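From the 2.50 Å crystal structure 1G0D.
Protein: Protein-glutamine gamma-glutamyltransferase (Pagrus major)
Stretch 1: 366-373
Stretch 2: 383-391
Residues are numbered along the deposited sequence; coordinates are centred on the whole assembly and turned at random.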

# COMPACT_ATOMS: atom_id res chain seq x y z
N PHE A 366 16.61 1.04 -5.49
CA PHE A 366 15.78 0.46 -6.54
C PHE A 366 14.38 -0.02 -6.21
O PHE A 366 14.22 -1.07 -5.60
N CYS A 367 13.36 0.73 -6.63
CA CYS A 367 11.98 0.34 -6.40
C CYS A 367 11.71 -0.75 -7.45
O CYS A 367 12.55 -0.95 -8.36
N CYS A 368 10.57 -1.45 -7.33
CA CYS A 368 10.21 -2.52 -8.27
C CYS A 368 8.95 -2.30 -9.13
O CYS A 368 7.96 -1.73 -8.66
N GLY A 369 9.00 -2.77 -10.38
CA GLY A 369 7.87 -2.66 -11.27
C GLY A 369 7.74 -1.37 -12.05
O GLY A 369 8.55 -0.48 -11.89
N PRO A 370 6.68 -1.22 -12.86
CA PRO A 370 5.58 -2.17 -13.04
C PRO A 370 5.91 -3.50 -13.69
O PRO A 370 6.39 -3.54 -14.82
N CYS A 371 5.61 -4.58 -12.97
CA CYS A 371 5.85 -5.94 -13.44
C CYS A 371 4.56 -6.76 -13.56
O CYS A 371 3.81 -6.92 -12.61
N PRO A 372 4.29 -7.33 -14.75
CA PRO A 372 3.08 -8.12 -14.90
C PRO A 372 2.97 -9.22 -13.88
O PRO A 372 3.87 -10.04 -13.78
N VAL A 373 1.90 -9.25 -13.11
CA VAL A 373 1.72 -10.35 -12.17
C VAL A 373 1.66 -11.69 -12.97
O VAL A 373 1.93 -12.77 -12.44
N VAL A 383 10.77 -9.66 -18.91
CA VAL A 383 10.06 -8.42 -19.23
C VAL A 383 10.28 -7.34 -18.21
O VAL A 383 10.50 -7.64 -17.04
N LYS A 384 10.24 -6.08 -18.64
CA LYS A 384 10.40 -5.00 -17.69
C LYS A 384 9.05 -4.82 -17.00
O LYS A 384 8.02 -5.05 -17.63
N TYR A 385 9.03 -4.45 -15.71
CA TYR A 385 10.24 -4.20 -14.91
C TYR A 385 10.43 -5.01 -13.63
O TYR A 385 9.51 -5.21 -12.83
N ASP A 386 11.69 -5.43 -13.44
CA ASP A 386 12.15 -6.15 -12.26
C ASP A 386 11.48 -7.46 -11.91
O ASP A 386 11.32 -7.81 -10.74
N ALA A 387 11.13 -8.21 -12.95
CA ALA A 387 10.49 -9.50 -12.80
C ALA A 387 11.24 -10.50 -11.92
O ALA A 387 10.60 -11.22 -11.15
N PRO A 388 12.60 -10.57 -12.02
CA PRO A 388 13.38 -11.52 -11.20
C PRO A 388 13.22 -11.26 -9.73
O PRO A 388 13.09 -12.19 -8.94
N PHE A 389 13.23 -9.99 -9.38
CA PHE A 389 13.09 -9.61 -7.99
C PHE A 389 11.74 -9.89 -7.46
O PHE A 389 11.62 -10.33 -6.32
N VAL A 390 10.72 -9.65 -8.28
CA VAL A 390 9.35 -9.89 -7.85
C VAL A 390 9.01 -11.38 -7.86
O VAL A 390 8.20 -11.84 -7.08
N PHE A 391 9.65 -12.14 -8.74
CA PHE A 391 9.42 -13.58 -8.77
C PHE A 391 10.11 -14.20 -7.52
O PHE A 391 9.62 -15.17 -6.95

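The strand that ends at P372 packs against the loop 383-386 and the first turn of the helix that follows it through a small, largely apolar contact, pinned by two hydrogen bonds that each use a backbone amide. The stretches bury 449 Å² in total, and strand and helix run nearly perpendicular, at 99°.

The polar anchors lie near the closest backbone approach, where the CA atoms of G369 and Y385 are 4.6 Å apart. D386 points toward the strand in the m rotamer (chi1 -40°), and its carboxylate accepts a hydrogen bond from the backbone of G369 (N to OD2, 3.0 Å). Although D386 occupies the N-cap position, its side chain makes no capping bond. The second hydrogen bond runs between main chains, from Y385 N to P370 O at 2.9 Å. G369 CA also approaches Y385 O at 3.4 Å in a CA-H...O contact. At the backbone angles of G369 a CB would be jammed against the preceding carbonyl oxygen, so the position calls for glycine.

Two cysteines carry much of the apolar packing. C368, sideways and in rotamer m, places SG 3.9 Å from F389 CB, while its CB lies 4.2 Å from V390 CG2. C371, in rotamer t, directs SG to A387 CB at 3.8 Å; its CB is 3.1 Å from Y385 O and 4.4 Å from V390 CG2. V390 (t) and F389 (m) both point toward the strand, and V390 CG2 thus touches both cysteines.

The prolines extend the contact along the loop. P370, preceded by a cis peptide bond, sets CD 3.5 Å from CD2 of Y385, whose side chain leaves sideways in rotamer m. Farther along, P372 CD meets V383 CG2 at 4.2 Å. K384 points away, and its NZ is hydrogen-bonded elsewhere in the structure.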

# COMPACT_ATOMS: atom_id res chain seq x y z
CB PHE A 366 16.55 -0.68 -7.21
CG PHE A 366 17.85 -0.26 -7.81
CD1 PHE A 366 18.90 -1.17 -7.91
CD2 PHE A 366 18.03 1.03 -8.29
CE1 PHE A 366 20.11 -0.79 -8.46
CE2 PHE A 366 19.21 1.42 -8.83
CZ PHE A 366 20.25 0.51 -8.92
CB CYS A 367 11.05 1.53 -6.65
SG CYS A 367 10.79 1.95 -8.43
CB CYS A 368 10.05 -3.85 -7.53
SG CYS A 368 11.65 -4.67 -7.30
CB PRO A 370 4.57 -1.38 -13.87
CG PRO A 370 5.37 -0.47 -14.59
CD PRO A 370 6.49 -0.04 -13.70
CB CYS A 371 6.81 -6.68 -12.47
SG CYS A 371 7.06 -8.39 -12.96
CB PRO A 372 3.23 -8.70 -16.29
CG PRO A 372 4.05 -7.68 -17.03
CD PRO A 372 5.06 -7.29 -16.01
CB VAL A 373 0.41 -10.22 -11.41
CG1 VAL A 373 0.19 -11.41 -10.53
CG2 VAL A 373 0.41 -8.95 -10.63
CB VAL A 383 8.54 -8.67 -19.34
CG1 VAL A 383 8.25 -9.50 -20.54
CG2 VAL A 383 8.00 -9.39 -18.12
CB LYS A 384 10.82 -3.71 -18.39
CG LYS A 384 10.23 -3.55 -19.72
CD LYS A 384 10.80 -2.29 -20.36
CE LYS A 384 10.53 -2.20 -21.89
NZ LYS A 384 9.09 -2.08 -22.21
CB TYR A 385 10.30 -2.74 -14.49
CG TYR A 385 10.06 -1.74 -15.57
CD1 TYR A 385 11.11 -1.01 -16.10
CD2 TYR A 385 8.76 -1.46 -16.03
CE1 TYR A 385 10.90 -0.03 -17.05
CE2 TYR A 385 8.54 -0.46 -16.99
CZ TYR A 385 9.62 0.25 -17.49
OH TYR A 385 9.45 1.25 -18.40
CB ASP A 386 12.11 -5.18 -11.08
CG ASP A 386 12.58 -3.77 -11.48
OD1 ASP A 386 13.74 -3.63 -11.89
OD2 ASP A 386 11.80 -2.80 -11.40
CB ALA A 387 10.24 -10.09 -14.13
CB PRO A 388 14.82 -11.32 -11.65
CG PRO A 388 14.72 -10.74 -13.00
CD PRO A 388 13.51 -9.83 -12.93
CB PHE A 389 13.39 -8.14 -7.80
CG PHE A 389 14.83 -7.87 -7.79
CD1 PHE A 389 15.52 -7.67 -8.99
CD2 PHE A 389 15.55 -7.95 -6.61
CE1 PHE A 389 16.90 -7.56 -9.01
CE2 PHE A 389 16.93 -7.84 -6.63
CZ PHE A 389 17.60 -7.65 -7.82
CB VAL A 390 8.35 -9.14 -8.72
CG1 VAL A 390 6.90 -9.52 -8.28
CG2 VAL A 390 8.62 -7.62 -8.62
CB PHE A 391 10.02 -14.15 -10.07
CG PHE A 391 9.82 -15.63 -10.25
CD1 PHE A 391 10.71 -16.54 -9.68
CD2 PHE A 391 8.76 -16.12 -10.98
CE1 PHE A 391 10.53 -17.91 -9.84
CE2 PHE A 391 8.58 -17.49 -11.14
CZ PHE A 391 9.46 -18.38 -10.57